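Local coordinates for type IV pilus biogenesis protein PilB (Streptococcus sanguinis, PDB 7B7P) that serves as a bimodular minor pilin of type IV pili with a direct role in adhesion, combining a pilin module with a metal-binding von Willebrand factor A-like domain, at residues 162-167 with 204-209; 349-354 with 381-386. All coordinates share one frame; numbering follows the deposited sequence.

Contact 1 of 2, residues 162-167 with 204-209; sequences IAVSFV and KDLAEI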
ATOM      1  N   ILE A 162       0.798   8.107  -8.896  1.00 81.81           N
ATOM      2  CA  ILE A 162       0.001   7.427  -7.886  1.00 76.70           C
ATOM      3  C   ILE A 162      -1.302   8.189  -7.700  1.00 74.90           C
ATOM      4  O   ILE A 162      -1.292   9.408  -7.488  1.00 74.30           O
ATOM      5  CB  ILE A 162       0.753   7.325  -6.545  1.00 76.79           C
ATOM      6  CG1 ILE A 162       1.950   6.377  -6.663  1.00 79.03           C
ATOM      7  CG2 ILE A 162      -0.195   6.903  -5.441  1.00 67.32           C
ATOM      8  CD1 ILE A 162       2.906   6.444  -5.459  1.00 82.43           C
ATOM      9  N   ALA A 163      -2.419   7.473  -7.754  1.00 70.98           N
ATOM     10  CA  ALA A 163      -3.717   8.053  -7.462  1.00 70.08           C
ATOM     11  C   ALA A 163      -4.284   7.415  -6.203  1.00 65.12           C
ATOM     12  O   ALA A 163      -4.162   6.205  -6.001  1.00 65.73           O
ATOM     13  CB  ALA A 163      -4.682   7.864  -8.627  1.00 66.26           C
ATOM     14  N   VAL A 164      -4.883   8.241  -5.353  1.00 59.19           N
ATOM     15  CA  VAL A 164      -5.456   7.797  -4.097  1.00 62.00           C
ATOM     16  C   VAL A 164      -6.856   8.367  -4.018  1.00 65.18           C
ATOM     17  O   VAL A 164      -7.036   9.586  -4.066  1.00 66.87           O
ATOM     18  CB  VAL A 164      -4.628   8.245  -2.880  1.00 66.58           C
ATOM     19  CG1 VAL A 164      -5.289   7.756  -1.599  1.00 63.95           C
ATOM     20  CG2 VAL A 164      -3.189   7.740  -2.979  1.00 65.20           C
ATOM     21  N   SER A 165      -7.849   7.502  -3.920  1.00 65.92           N
ATOM     22  CA  SER A 165      -9.214   7.964  -3.721  1.00 66.11           C
ATOM     23  C   SER A 165      -9.577   7.777  -2.259  1.00 63.30           C
ATOM     24  O   SER A 165      -9.554   6.648  -1.749  1.00 62.80           O
ATOM     25  CB  SER A 165     -10.212   7.235  -4.623  1.00 59.16           C
ATOM     26  OG  SER A 165     -11.486   7.841  -4.459  1.00 58.18           O
ATOM     27  N   PHE A 166      -9.887   8.886  -1.594  1.00 60.99           N
ATOM     28  CA  PHE A 166     -10.391   8.878  -0.234  1.00 60.36           C
ATOM     29  C   PHE A 166     -11.898   8.764  -0.261  1.00 61.59           C
ATOM     30  O   PHE A 166     -12.564   9.548  -0.942  1.00 59.61           O
ATOM     31  CB  PHE A 166      -9.991  10.158   0.503  1.00 67.24           C
ATOM     32  CG  PHE A 166      -8.550  10.181   0.903  1.00 67.41           C
ATOM     33  CD1 PHE A 166      -8.117   9.482   2.023  1.00 62.39           C
ATOM     34  CD2 PHE A 166      -7.626  10.876   0.147  1.00 68.64           C
ATOM     35  CE1 PHE A 166      -6.769   9.485   2.386  1.00 70.66           C
ATOM     36  CE2 PHE A 166      -6.288  10.895   0.506  1.00 73.69           C
ATOM     37  CZ  PHE A 166      -5.856  10.196   1.619  1.00 73.33           C
ATOM     38  N   VAL A 167     -12.433   7.829   0.519  1.00 58.33           N
ATOM     39  CA  VAL A 167     -13.851   7.502   0.496  1.00 59.13           C
ATOM     40  C   VAL A 167     -14.325   7.486   1.939  1.00 62.00           C
ATOM     41  O   VAL A 167     -14.082   6.519   2.672  1.00 62.59           O
ATOM     42  CB  VAL A 167     -14.129   6.171  -0.212  1.00 57.28           C
ATOM     43  CG1 VAL A 167     -15.600   5.790  -0.101  1.00 56.55           C
ATOM     44  CG2 VAL A 167     -13.712   6.286  -1.655  1.00 52.48           C
ATOM     45  N   LYS A 204      -0.682  16.231   3.608  1.00 79.86           N
ATOM     46  CA  LYS A 204       0.670  16.779   3.642  1.00 80.13           C
ATOM     47  C   LYS A 204       1.709  15.668   3.700  1.00 85.66           C
ATOM     48  O   LYS A 204       2.775  15.767   3.078  1.00 91.23           O
ATOM     49  CB  LYS A 204       0.826  17.729   4.825  1.00 81.71           C
ATOM     50  CG  LYS A 204      -0.071  18.960   4.747  1.00 86.54           C
ATOM     51  CD  LYS A 204      -0.356  19.531   6.140  1.00 88.31           C
ATOM     52  CE  LYS A 204      -0.471  21.050   6.105  1.00 84.86           C
ATOM     53  NZ  LYS A 204      -1.478  21.553   7.081  1.00 87.12           N
ATOM     54  N   ASP A 205       1.401  14.577   4.408  1.00 82.49           N
ATOM     55  CA  ASP A 205       2.322  13.448   4.441  1.00 83.45           C
ATOM     56  C   ASP A 205       2.421  12.760   3.079  1.00 85.32           C
ATOM     57  O   ASP A 205       3.518  12.381   2.653  1.00 86.99           O
ATOM     58  CB  ASP A 205       1.897  12.460   5.530  1.00 81.24           C
ATOM     59  CG  ASP A 205       3.050  11.604   6.017  1.00 89.70           C
ATOM     60  OD1 ASP A 205       4.217  12.011   5.789  1.00 97.22           O
ATOM     61  OD2 ASP A 205       2.800  10.534   6.624  1.00 91.20           O
ATOM     62  N   LEU A 206       1.288  12.586   2.380  1.00 84.99           N
ATOM     63  CA  LEU A 206       1.330  12.003   1.036  1.00 82.95           C
ATOM     64  C   LEU A 206       2.105  12.894   0.071  1.00 85.35           C
ATOM     65  O   LEU A 206       2.821  12.388  -0.804  1.00 84.49           O
ATOM     66  CB  LEU A 206      -0.082  11.773   0.501  1.00 81.24           C
ATOM     67  CG  LEU A 206      -0.893  10.588   1.031  1.00 75.42           C
ATOM     68  CD1 LEU A 206      -2.231  10.567   0.329  1.00 76.69           C
ATOM     69  CD2 LEU A 206      -0.167   9.272   0.857  1.00 74.03           C
ATOM     70  N   ALA A 207       1.971  14.220   0.214  1.00 81.76           N
ATOM     71  CA  ALA A 207       2.673  15.158  -0.661  1.00 85.67           C
ATOM     72  C   ALA A 207       4.156  14.820  -0.791  1.00 86.32           C
ATOM     73  O   ALA A 207       4.719  14.868  -1.892  1.00 93.68           O
ATOM     74  CB  ALA A 207       2.494  16.587  -0.145  1.00 77.38           C
ATOM     75  N   GLU A 208       4.789  14.409   0.312  1.00 92.55           N
ATOM     76  CA  GLU A 208       6.234  14.181   0.319  1.00 92.56           C
ATOM     77  C   GLU A 208       6.654  13.104  -0.674  1.00 91.78           C
ATOM     78  O   GLU A 208       7.745  13.180  -1.252  1.00 92.31           O
ATOM     79  CB  GLU A 208       6.686  13.811   1.726  1.00 93.16           C
ATOM     80  CG  GLU A 208       6.607  14.950   2.713  1.00 91.85           C
ATOM     81  CD  GLU A 208       6.856  14.481   4.129  1.00104.88           C
ATOM     82  OE1 GLU A 208       6.555  15.252   5.073  1.00102.81           O
ATOM     83  OE2 GLU A 208       7.346  13.335   4.295  1.00105.48           O
ATOM     84  N   ILE A 209       5.812  12.090  -0.883  1.00 89.72           N
ATOM     85  CA  ILE A 209       6.133  11.057  -1.866  1.00 88.51           C
ATOM     86  C   ILE A 209       6.335  11.661  -3.254  1.00 93.55           C
ATOM     87  O   ILE A 209       7.134  11.148  -4.052  1.00 92.06           O
ATOM     88  CB  ILE A 209       5.034   9.974  -1.880  1.00 89.84           C
ATOM     89  CG1 ILE A 209       4.650   9.572  -0.452  1.00 88.99           C
ATOM     90  CG2 ILE A 209       5.493   8.759  -2.658  1.00 83.07           C
ATOM     91  CD1 ILE A 209       3.777   8.337  -0.372  1.00 78.57           C
TER

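Contact 2 of 2, residues 349-354 with 381-386; sequences AYAGEV and QSLTDR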
ATOM      1  N   ALA A 349     -22.543  -7.207   0.768  1.00 53.92           N
ATOM      2  CA  ALA A 349     -22.408  -7.861  -0.532  1.00 55.95           C
ATOM      3  C   ALA A 349     -22.380  -6.849  -1.665  1.00 52.46           C
ATOM      4  O   ALA A 349     -21.697  -7.067  -2.673  1.00 57.01           O
ATOM      5  CB  ALA A 349     -23.552  -8.861  -0.757  1.00 55.06           C
ATOM      6  N   TYR A 350     -23.113  -5.745  -1.524  1.00 54.45           N
ATOM      7  CA  TYR A 350     -23.069  -4.681  -2.525  1.00 52.61           C
ATOM      8  C   TYR A 350     -21.642  -4.210  -2.740  1.00 53.30           C
ATOM      9  O   TYR A 350     -21.186  -4.050  -3.875  1.00 55.69           O
ATOM     10  CB  TYR A 350     -23.964  -3.518  -2.080  1.00 48.30           C
ATOM     11  CG  TYR A 350     -24.049  -2.353  -3.052  1.00 52.66           C
ATOM     12  CD1 TYR A 350     -23.954  -2.564  -4.408  1.00 54.57           C
ATOM     13  CD2 TYR A 350     -24.280  -1.045  -2.606  1.00 52.45           C
ATOM     14  CE1 TYR A 350     -24.046  -1.543  -5.301  1.00 54.39           C
ATOM     15  CE2 TYR A 350     -24.395  -0.005  -3.495  1.00 54.95           C
ATOM     16  CZ  TYR A 350     -24.284  -0.268  -4.856  1.00 58.33           C
ATOM     17  OH  TYR A 350     -24.382   0.741  -5.784  1.00 58.78           O
ATOM     18  N   ALA A 351     -20.916  -3.989  -1.642  1.00 53.60           N
ATOM     19  CA  ALA A 351     -19.539  -3.531  -1.738  1.00 51.51           C
ATOM     20  C   ALA A 351     -18.658  -4.579  -2.413  1.00 52.31           C
ATOM     21  O   ALA A 351     -17.730  -4.245  -3.157  1.00 55.22           O
ATOM     22  CB  ALA A 351     -19.028  -3.187  -0.338  1.00 45.47           C
ATOM     23  N   GLY A 352     -18.931  -5.857  -2.173  1.00 55.31           N
ATOM     24  CA  GLY A 352     -18.187  -6.885  -2.869  1.00 55.86           C
ATOM     25  C   GLY A 352     -18.505  -6.921  -4.356  1.00 56.51           C
ATOM     26  O   GLY A 352     -17.607  -7.082  -5.188  1.00 53.72           O
ATOM     27  N   GLU A 353     -19.783  -6.764  -4.719  1.00 58.45           N
ATOM     28  CA  GLU A 353     -20.110  -6.730  -6.148  1.00 59.45           C
ATOM     29  C   GLU A 353     -19.459  -5.531  -6.820  1.00 55.44           C
ATOM     30  O   GLU A 353     -18.923  -5.654  -7.923  1.00 54.91           O
ATOM     31  CB  GLU A 353     -21.622  -6.702  -6.379  1.00 55.92           C
ATOM     32  CG  GLU A 353     -22.317  -7.973  -6.016  1.00 63.63           C
ATOM     33  CD  GLU A 353     -21.637  -9.209  -6.616  1.00 72.36           C
ATOM     34  OE1 GLU A 353     -21.550  -9.302  -7.855  1.00 79.28           O
ATOM     35  OE2 GLU A 353     -21.175 -10.081  -5.845  1.00 76.49           O
ATOM     36  N   VAL A 354     -19.453  -4.372  -6.147  1.00 51.82           N
ATOM     37  CA  VAL A 354     -18.803  -3.195  -6.718  1.00 55.93           C
ATOM     38  C   VAL A 354     -17.318  -3.456  -6.933  1.00 53.71           C
ATOM     39  O   VAL A 354     -16.756  -3.127  -7.985  1.00 52.68           O
ATOM     40  CB  VAL A 354     -19.034  -1.965  -5.821  1.00 57.19           C
ATOM     41  CG1 VAL A 354     -18.059  -0.866  -6.193  1.00 51.27           C
ATOM     42  CG2 VAL A 354     -20.483  -1.480  -5.928  1.00 51.74           C
ATOM     43  N   GLN A 381     -13.797  -5.672   9.443  1.00 59.01           N
ATOM     44  CA  GLN A 381     -13.022  -6.745   8.814  1.00 60.88           C
ATOM     45  C   GLN A 381     -13.873  -7.505   7.803  1.00 58.42           C
ATOM     46  O   GLN A 381     -13.397  -7.877   6.725  1.00 61.22           O
ATOM     47  CB  GLN A 381     -12.470  -7.701   9.891  1.00 56.25           C
ATOM     48  CG  GLN A 381     -11.561  -8.847   9.360  1.00 59.50           C
ATOM     49  CD  GLN A 381     -10.212  -8.331   8.841  1.00 61.59           C
ATOM     50  OE1 GLN A 381      -9.478  -7.682   9.572  1.00 62.77           O
ATOM     51  NE2 GLN A 381      -9.908  -8.588   7.565  1.00 56.67           N
ATOM     52  N   SER A 382     -15.137  -7.729   8.137  1.00 55.24           N
ATOM     53  CA  SER A 382     -16.041  -8.446   7.252  1.00 60.04           C
ATOM     54  C   SER A 382     -16.231  -7.693   5.930  1.00 60.93           C
ATOM     55  O   SER A 382     -16.181  -8.286   4.840  1.00 58.32           O
ATOM     56  CB  SER A 382     -17.360  -8.648   7.993  1.00 58.59           C
ATOM     57  OG  SER A 382     -18.138  -9.666   7.417  1.00 77.44           O
ATOM     58  N   LEU A 383     -16.433  -6.374   6.016  1.00 56.81           N
ATOM     59  CA  LEU A 383     -16.549  -5.535   4.828  1.00 56.66           C
ATOM     60  C   LEU A 383     -15.291  -5.612   3.961  1.00 56.88           C
ATOM     61  O   LEU A 383     -15.369  -5.794   2.737  1.00 55.48           O
ATOM     62  CB  LEU A 383     -16.824  -4.096   5.253  1.00 54.42           C
ATOM     63  CG  LEU A 383     -16.882  -3.082   4.121  1.00 55.97           C
ATOM     64  CD1 LEU A 383     -18.111  -3.451   3.305  1.00 48.64           C
ATOM     65  CD2 LEU A 383     -16.960  -1.612   4.673  1.00 48.35           C
ATOM     66  N   THR A 384     -14.125  -5.463   4.591  1.00 53.40           N
ATOM     67  CA  THR A 384     -12.842  -5.532   3.901  1.00 58.26           C
ATOM     68  C   THR A 384     -12.678  -6.864   3.170  1.00 61.31           C
ATOM     69  O   THR A 384     -12.302  -6.899   1.989  1.00 59.43           O
ATOM     70  CB  THR A 384     -11.716  -5.330   4.922  1.00 58.56           C
ATOM     71  OG1 THR A 384     -11.928  -4.092   5.622  1.00 60.33           O
ATOM     72  CG2 THR A 384     -10.349  -5.330   4.254  1.00 55.67           C
ATOM     73  N   ASP A 385     -12.976  -7.967   3.861  1.00 56.35           N
ATOM     74  CA  ASP A 385     -12.831  -9.289   3.262  1.00 58.96           C
ATOM     75  C   ASP A 385     -13.727  -9.443   2.038  1.00 61.36           C
ATOM     76  O   ASP A 385     -13.313 -10.031   1.034  1.00 60.53           O
ATOM     77  CB  ASP A 385     -13.161 -10.371   4.291  1.00 57.65           C
ATOM     78  CG  ASP A 385     -12.160 -10.433   5.436  1.00 68.77           C
ATOM     79  OD1 ASP A 385     -11.074  -9.798   5.352  1.00 71.40           O
ATOM     80  OD2 ASP A 385     -12.456 -11.153   6.423  1.00 74.70           O
ATOM     81  N   ARG A 386     -14.966  -8.937   2.108  1.00 56.99           N
ATOM     82  CA  ARG A 386     -15.837  -8.981   0.937  1.00 61.74           C
ATOM     83  C   ARG A 386     -15.275  -8.131  -0.199  1.00 57.35           C
ATOM     84  O   ARG A 386     -15.259  -8.563  -1.356  1.00 58.21           O
ATOM     85  CB  ARG A 386     -17.257  -8.530   1.293  1.00 55.99           C
ATOM     86  CG  ARG A 386     -18.307  -9.107   0.374  1.00 60.12           C
ATOM     87  CD  ARG A 386     -18.438 -10.606   0.587  1.00 59.92           C
ATOM     88  NE  ARG A 386     -18.943 -10.844   1.935  1.00 68.92           N
ATOM     89  CZ  ARG A 386     -20.228 -11.026   2.208  1.00 67.70           C
ATOM     90  NH1 ARG A 386     -21.119 -11.032   1.211  1.00 60.10           N
ATOM     91  NH2 ARG A 386     -20.618 -11.201   3.464  1.00 66.89           N
TER

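Contact 1 of 2, residues 162-167 with 204-209
Leu206 and Phe166 extend toward each other from helix and strand, and the methyl CD1 of Leu206 arrives at the rim of the aromatic ring, near its plane. It lies 3.9 Å from Phe166 CZ and 4.1 Å from Phe166 CE2, so the ring presents an edge to the helix. One of its faces is taken by the strand itself, with Val164 CG1 3.9 Å above the Phe166 ring plane and offset toward the rim. Torsions explain the reach of the leucine: chi2 of -179° places CD1 anti to CA, sending this branch out to the strand. The same methyl also approaches the other branch of the valine, Leu206 CD1 to Val164 CG2 being 4.5 Å, so its closer contact is with the ring and the valine is met only loosely. One helical turn on, Ile209 CG2 faces Ile162 CD1 across 4.5 Å, an equally loose meeting of two methyls.

The strand and helix run nearly antiparallel, at 164°, with their axes 11.1 Å apart; this spacing is bridged by side chains reaching in from both elements. Helix 191-209 links strand 162-169 to its parallel neighbour 212-219, making this a beta-alpha-beta crossover of the Rossmann-like von Willebrand factor A fold. Ser173, a magnesium-binding residue, follows a few residues beyond the carboxyl end of the strand. Around the contact, Leu420 of helix 402-424 touches both isoleucines, while Phe166 also packs on Leu216 and Val280 and meets the ring of Phe168.

Every cross-contact pair is aliphatic or aromatic, and all five residues are buried. With 133 Å² buried between the segments, both sides summed, attraction here rests on dispersion and exclusion of water, while the strand's backbone is bonded to its neighbours in the sheet.

Contact 2 of 2, residues 349-354 with 381-386
Helix segments 349-354 and 381-386 run in nearly the same direction, crossing at -29° with axes 8.6 Å apart, and their backbones draw nearest where the CA atoms of Gly352 and Arg386 are 4.9 Å apart. Having no side chain, Gly352 lets the other helix close in: its CA lies 3.7 Å from the carbonyl O of Arg386, and the methylene CG of Arg386 rests 3.9 Å from Gly352 CA. The arginine then turns along the partner helix. Its CG leaves anti to the backbone N (chi1 -154°), and bends at chi2 and chi3 carry the guanidinium back toward Ala349, whose CB is 3.8 Å from Arg386 NH1. That nitrogen also forms a salt bridge with Glu345, one turn earlier on the same helix as Ala349, so the charged end is tied to helix 341-358 as the aliphatic part packs over glycine.

Both helices belong to consecutive parallel crossovers of the von Willebrand factor A domain: helix 341-358 leads into strand 364-370, and helix 380-388 joins that strand to its parallel neighbour 393-399. Their contact is therefore a side-by-side packing of neighbouring helices on one layer of the fold.

A purely apolar touch lies beside the glycine, where Leu383 CD1 meets Ala351 CB at 3.8 Å. Pro258 also touches this leucine, whose side chain is about 10 Å from that of Asp284, a magnesium-binding residue. Within helix 380-388, on a side turned from helix 341-358, Gln381 NE2 donates to Asp385 OD1 over 2.8 Å with an N-H...O angle of 151°; the oxygen lies in the amide plane, and the amide meets it on its syn side, tilted out of the carboxylate plane.

Overall arrangement
Contacts 1 and 2 sit in the same von Willebrand factor A domain but share no helix or strand; their centres are 23 Å apart and their nearest atoms about 9 Å. Helix 258-270 shows how they are layered: it touches Ala163 and Ser165, on the other face of the strand from the residues that meet helix 191-209, and also Tyr350 and Leu383. Helix 191-209 of contact 1 and the two helices of contact 2 thus lie on opposite sides of the central sheet. Contact 1 is a wholly buried, apolar strand-helix interface, whereas contact 2 joins two helices through close backbone approach and includes partly exposed Ala349 and Arg386, where a charged group can take part.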